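Gram-negative insecticidal protein (PDB 6FBM) acts as an insecticidal toxin of the MACPF family, probably by forming pores in membranes, as many other MACPF proteins do. Local coordinates at residues A[11-16]-A[131-136]; A[45-50]-A[58-63]. All blocks are in the same frame, centred on the assembly; numbering follows the deposited sequence.

Contact 1: residues A[11-16]-A[131-136]; sequences GNLPGV and WYISLP
The indole N-H of Trp131 reaches the carbonyl oxygen of Pro14: NE1 to O is 3.0 Å, with an N-H...O angle of 150°. The oxygen lies almost in the indole plane, at the ring edge, and the donor sits nearly on the line of the C=O bond. Leu13 comes at the same ring obliquely, its CD1 3.6 Å from Trp131 CZ2, while the Pro14 side chain crosses that of Trp131 at about a right angle and brings CD to 3.7 Å from CZ2. Ile133, two residues further along the strand, sends its CD1 against the backbone of the turn, 3.5 Å from Gly15 C, where glycine has no side chain, and meets Leu13 CD2 tip to tip at 4.0 Å.

Behind these contacts stands a type II turn from Leu13 to Val16, closed by Val16 N to Leu13 O at 3.2 Å. Leu13 CG is anti to the backbone N (chi1 180°), which puts CG 3.8 Å from Trp131 NE1. Strand 120-134 is held by backbone bonds to Val177 and Ala175 on one neighbour and to His66 and His64 on another. The N-terminal loop is thus joined to the central MACPF sheet by one polar bond in largely apolar, buried surroundings, where the indole N-H and the turn carbonyl satisfy each other.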
loop_
_atom_site.group_PDB
_atom_site.type_symbol
_atom_site.label_atom_id
_atom_site.label_comp_id
_atom_site.label_asym_id
_atom_site.label_seq_id
_atom_site.Cartn_x
_atom_site.Cartn_y
_atom_site.Cartn_z
ATOM N N GLY A 11 -5.786 21.920 -10.981
ATOM C CA GLY A 11 -5.354 21.760 -9.598
ATOM C C GLY A 11 -6.041 20.597 -8.898
ATOM O O GLY A 11 -6.919 19.950 -9.462
ATOM N N ASN A 12 -5.645 20.355 -7.667
ATOM C CA ASN A 12 -6.066 19.155 -6.953
ATOM C C ASN A 12 -7.041 19.442 -5.793
ATOM O O ASN A 12 -7.335 18.537 -5.017
ATOM C CB ASN A 12 -4.816 18.424 -6.410
ATOM C CG ASN A 12 -4.145 19.202 -5.296
ATOM O OD1 ASN A 12 -4.285 20.411 -5.217
ATOM N ND2 ASN A 12 -3.391 18.539 -4.503
ATOM N N LEU A 13 -7.527 20.677 -5.657
ATOM C CA LEU A 13 -8.441 21.005 -4.571
ATOM C C LEU A 13 -9.767 20.342 -4.899
ATOM O O LEU A 13 -10.318 20.589 -5.947
ATOM C CB LEU A 13 -8.682 22.506 -4.467
ATOM C CG LEU A 13 -9.643 22.961 -3.349
ATOM C CD1 LEU A 13 -8.989 22.883 -1.954
ATOM C CD2 LEU A 13 -10.156 24.362 -3.689
ATOM N N PRO A 14 -10.260 19.471 -3.999
ATOM C CA PRO A 14 -11.546 18.856 -4.269
ATOM C C PRO A 14 -12.668 19.895 -4.451
ATOM O O PRO A 14 -12.721 20.924 -3.752
ATOM C CB PRO A 14 -11.778 18.007 -3.020
ATOM C CG PRO A 14 -10.434 17.647 -2.538
ATOM C CD PRO A 14 -9.593 18.871 -2.808
ATOM N N GLY A 15 -13.513 19.629 -5.441
ATOM C CA GLY A 15 -14.566 20.542 -5.840
ATOM C C GLY A 15 -14.259 21.309 -7.107
ATOM O O GLY A 15 -15.187 21.691 -7.836
ATOM N N VAL A 16 -12.979 21.534 -7.397
ATOM C CA VAL A 16 -12.621 22.386 -8.506
ATOM C C VAL A 16 -13.241 21.938 -9.818
ATOM O O VAL A 16 -13.608 22.781 -10.627
ATOM C CB VAL A 16 -11.095 22.510 -8.672
ATOM C CG1 VAL A 16 -10.745 23.233 -9.963
ATOM C CG2 VAL A 16 -10.503 23.337 -7.545
ATOM N N TRP A 131 -14.948 23.729 2.613
ATOM C CA TRP A 131 -14.748 25.031 2.004
ATOM C C TRP A 131 -15.797 25.329 0.966
ATOM O O TRP A 131 -16.542 24.436 0.554
ATOM C CB TRP A 131 -13.358 25.137 1.368
ATOM C CG TRP A 131 -13.033 24.020 0.486
ATOM C CD1 TRP A 131 -13.343 23.922 -0.819
ATOM C CD2 TRP A 131 -12.300 22.844 0.830
ATOM N NE1 TRP A 131 -12.820 22.738 -1.351
ATOM C CE2 TRP A 131 -12.144 22.088 -0.349
ATOM C CE3 TRP A 131 -11.682 22.403 1.993
ATOM C CZ2 TRP A 131 -11.500 20.861 -0.364
ATOM C CZ3 TRP A 131 -11.026 21.201 1.982
ATOM C CH2 TRP A 131 -10.937 20.437 0.814
ATOM N N TYR A 132 -15.864 26.602 0.581
ATOM C CA TYR A 132 -16.661 27.053 -0.527
ATOM C C TYR A 132 -15.686 27.406 -1.637
ATOM O O TYR A 132 -14.579 27.881 -1.381
ATOM C CB TYR A 132 -17.500 28.273 -0.141
ATOM C CG TYR A 132 -18.401 28.089 1.073
ATOM C CD1 TYR A 132 -19.682 27.556 0.923
ATOM C CD2 TYR A 132 -18.007 28.481 2.360
ATOM C CE1 TYR A 132 -20.542 27.384 2.011
ATOM C CE2 TYR A 132 -18.853 28.308 3.460
ATOM C CZ TYR A 132 -20.128 27.755 3.290
ATOM O OH TYR A 132 -21.018 27.560 4.363
ATOM N N ILE A 133 -16.082 27.134 -2.869
ATOM C CA ILE A 133 -15.365 27.630 -4.030
ATOM C C ILE A 133 -16.371 28.523 -4.728
ATOM O O ILE A 133 -17.567 28.193 -4.778
ATOM C CB ILE A 133 -14.889 26.535 -4.997
ATOM C CG1 ILE A 133 -14.295 25.347 -4.223
ATOM C CG2 ILE A 133 -13.896 27.121 -5.978
ATOM C CD1 ILE A 133 -13.913 24.169 -5.071
ATOM N N SER A 134 -15.906 29.665 -5.223
ATOM C CA SER A 134 -16.782 30.589 -5.933
ATOM C C SER A 134 -16.071 31.148 -7.144
ATOM O O SER A 134 -14.854 31.269 -7.162
ATOM C CB SER A 134 -17.243 31.706 -5.011
ATOM O OG SER A 134 -16.124 32.402 -4.487
ATOM N N LEU A 135 -16.865 31.416 -8.169
ATOM C CA LEU A 135 -16.392 31.970 -9.425
ATOM C C LEU A 135 -16.621 33.480 -9.474
ATOM O O LEU A 135 -17.376 34.035 -8.657
ATOM C CB LEU A 135 -17.163 31.338 -10.583
ATOM C CG LEU A 135 -17.001 29.824 -10.730
ATOM C CD1 LEU A 135 -17.735 29.361 -11.970
ATOM C CD2 LEU A 135 -15.538 29.422 -10.827
ATOM N N PRO A 136 -15.994 34.148 -10.457
ATOM C CA PRO A 136 -16.357 35.512 -10.777
ATOM C C PRO A 136 -17.823 35.649 -11.217
ATOM O O PRO A 136 -18.508 34.656 -11.538
ATOM C CB PRO A 136 -15.439 35.833 -11.966
ATOM C CG PRO A 136 -14.270 34.977 -11.791
ATOM C CD PRO A 136 -14.912 33.688 -11.343
#

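Contact 2: residues A[45-50]-A[58-63]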
loop_
_atom_site.group_PDB
_atom_site.type_symbol
_atom_site.label_atom_id
_atom_site.label_comp_id
_atom_site.label_asym_id
_atom_site.label_seq_id
_atom_site.Cartn_x
_atom_site.Cartn_y
_atom_site.Cartn_z
ATOM N N GLY A 45 -4.573 28.772 -16.721
ATOM C CA GLY A 45 -3.672 27.721 -16.252
ATOM C C GLY A 45 -2.880 28.110 -15.019
ATOM O O GLY A 45 -2.210 27.248 -14.449
ATOM N N GLU A 46 -2.963 29.379 -14.598
ATOM C CA GLU A 46 -2.294 29.811 -13.397
ATOM C C GLU A 46 -3.079 29.302 -12.183
ATOM O O GLU A 46 -4.311 29.378 -12.140
ATOM C CB GLU A 46 -2.133 31.335 -13.333
ATOM C CG GLU A 46 -1.267 31.938 -14.429
ATOM C CD GLU A 46 -2.070 32.552 -15.584
ATOM O OE1 GLU A 46 -3.296 32.260 -15.768
ATOM O OE2 GLU A 46 -1.454 33.363 -16.339
ATOM N N LEU A 47 -2.332 28.810 -11.198
ATOM C CA LEU A 47 -2.894 28.181 -10.030
ATOM C C LEU A 47 -2.377 28.843 -8.766
ATOM O O LEU A 47 -1.218 29.271 -8.700
ATOM C CB LEU A 47 -2.531 26.684 -9.981
ATOM C CG LEU A 47 -2.916 25.847 -11.203
ATOM C CD1 LEU A 47 -2.358 24.454 -11.103
ATOM C CD2 LEU A 47 -4.424 25.827 -11.413
ATOM N N ASP A 48 -3.272 28.943 -7.779
ATOM C CA ASP A 48 -2.902 29.312 -6.449
ATOM C C ASP A 48 -2.726 28.034 -5.675
ATOM O O ASP A 48 -3.297 27.041 -6.020
ATOM C CB ASP A 48 -4.032 30.161 -5.810
ATOM C CG ASP A 48 -3.622 31.552 -5.477
ATOM O OD1 ASP A 48 -2.536 31.626 -4.806
ATOM O OD2 ASP A 48 -4.486 32.492 -5.679
ATOM N N SER A 49 -1.989 28.134 -4.569
ATOM C CA SER A 49 -1.981 27.068 -3.602
ATOM C C SER A 49 -2.457 27.582 -2.268
ATOM O O SER A 49 -2.288 28.733 -1.927
ATOM C CB SER A 49 -0.607 26.378 -3.532
ATOM O OG SER A 49 0.301 27.059 -2.674
ATOM N N ILE A 50 -3.045 26.681 -1.533
ATOM C CA ILE A 50 -3.672 26.981 -0.264
ATOM C C ILE A 50 -3.401 25.816 0.690
ATOM O O ILE A 50 -3.365 24.653 0.270
ATOM C CB ILE A 50 -5.185 27.204 -0.469
ATOM C CG1 ILE A 50 -5.838 27.738 0.775
ATOM C CG2 ILE A 50 -5.890 25.920 -0.973
ATOM C CD1 ILE A 50 -7.358 27.721 0.719
ATOM N N THR A 58 -4.058 22.955 -4.803
ATOM C CA THR A 58 -4.003 23.940 -5.860
ATOM C C THR A 58 -5.358 24.081 -6.526
ATOM O O THR A 58 -6.171 23.164 -6.500
ATOM C CB THR A 58 -2.949 23.583 -6.910
ATOM O OG1 THR A 58 -3.203 22.288 -7.413
ATOM C CG2 THR A 58 -1.543 23.638 -6.294
ATOM N N PHE A 59 -5.592 25.237 -7.121
ATOM C CA PHE A 59 -6.855 25.538 -7.806
ATOM C C PHE A 59 -6.596 26.747 -8.692
ATOM O O PHE A 59 -5.603 27.432 -8.495
ATOM C CB PHE A 59 -7.972 25.830 -6.805
ATOM C CG PHE A 59 -7.649 26.943 -5.874
ATOM C CD1 PHE A 59 -6.895 26.724 -4.739
ATOM C CD2 PHE A 59 -8.092 28.225 -6.137
ATOM C CE1 PHE A 59 -6.579 27.764 -3.881
ATOM C CE2 PHE A 59 -7.777 29.287 -5.281
ATOM C CZ PHE A 59 -7.016 29.055 -4.149
ATOM N N PRO A 60 -7.469 27.003 -9.680
ATOM C CA PRO A 60 -7.252 28.161 -10.538
ATOM C C PRO A 60 -7.337 29.497 -9.794
ATOM O O PRO A 60 -8.224 29.690 -8.971
ATOM C CB PRO A 60 -8.373 28.037 -11.571
ATOM C CG PRO A 60 -8.652 26.556 -11.593
ATOM C CD PRO A 60 -8.623 26.213 -10.148
ATOM N N ARG A 61 -6.380 30.386 -10.068
ATOM C CA ARG A 61 -6.347 31.751 -9.515
ATOM C C ARG A 61 -7.655 32.497 -9.686
ATOM O O ARG A 61 -8.013 33.272 -8.816
ATOM C CB ARG A 61 -5.253 32.591 -10.174
ATOM C CG ARG A 61 -4.034 32.770 -9.291
ATOM C CD ARG A 61 -2.865 33.363 -10.091
ATOM N NE ARG A 61 -1.607 32.865 -9.535
ATOM C CZ ARG A 61 -1.087 33.220 -8.352
ATOM N NH1 ARG A 61 -1.635 34.196 -7.617
ATOM N NH2 ARG A 61 0.064 32.657 -7.952
ATOM N N SER A 62 -8.348 32.247 -10.786
ATOM C CA SER A 62 -9.624 32.882 -11.022
ATOM C C SER A 62 -10.736 32.465 -10.066
ATOM O O SER A 62 -11.763 33.149 -10.004
ATOM C CB SER A 62 -10.085 32.629 -12.477
ATOM O OG SER A 62 -10.108 31.225 -12.779
ATOM N N MET A 63 -10.566 31.364 -9.317
ATOM C CA MET A 63 -11.576 30.968 -8.336
ATOM C C MET A 63 -11.138 31.453 -6.999
ATOM O O MET A 63 -9.939 31.717 -6.785
ATOM C CB MET A 63 -11.762 29.460 -8.288
ATOM C CG MET A 63 -12.048 28.842 -9.643
ATOM S SD MET A 63 -12.433 27.082 -9.496
ATOM C CE MET A 63 -12.540 26.631 -11.244
HETATM O O HOH W 1 -6.580 30.750 -12.985
#
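Asp48 and Phe59 face each other as the hydrogen-bonded pair of two antiparallel strands. Asp48 N gives its hydrogen to Phe59 O at 2.9 Å, and Phe59 N returns a bond to Asp48 O at 3.1 Å. Two residues further on, beyond the strand ends, Arg61 N donates to Glu46 O at 3.1 Å in a nearly straight bond (171°). That carbonyl also accepts from a water, which in turn takes the N-H of Ser62, so the bond and the water link Glu46 to the type I turn from Pro60 to Met63.

The apolar contacts centre on the Phe59 ring. Its CG stands between the backbone N and the carbonyl carbon (chi1 57°), which brings CG closer to Asp48 CB than Phe59 CB is. Asp48 CB lies over one face in a CH-pi contact, 4.0 Å from the ring centroid, and Ile50 CG2 meets CE1 at the ring edge, 3.5 Å away. Leu47 CD2 approaches Pro60 CG more loosely, at 4.3 Å, and Glu46 CB packs on Arg61 CD at 3.9 Å.

Charge plays a lesser part. The Asp48 carboxylate sits over one face of the Arg61 guanidinium, and its OD2 is 3.8 Å from NH1: a long salt bridge with the oxygen far from the guanidinium plane, so the pairing is probably electrostatic only, near the surface.

Tyr269 of the second subunit bonds to Leu47 N through its hydroxyl, and Asp268 of that subunit packs on Leu47, Ser49 and Thr58. The whole is a two-stranded antiparallel beta hairpin, strands 47-52 and 55-60, that forms part of a subunit interface.

From the N terminus, the chain first lays down the turn-bearing loop 11-16, then runs through strands 21-23 and 35-39 to the hairpin. Contact 2 closes a short loop there, with seven residues between 45-50 and 58-63. The chain continues along strand 64-78 and comes back on strand 120-134, whose end closes the much longer loop of contact 1. Contact 2 therefore falls wholly within the span of contact 1, and the two do not cross. Their centres are about 9 Å apart, and residues 11-16 touch both: Asn12 OD1 to Thr58 N (2.6 Å) and Leu13 N to Thr58 O (3.0 Å) are probable hydrogen bonds. The N-terminal loop thus bridges the hairpin and the large MACPF sheet.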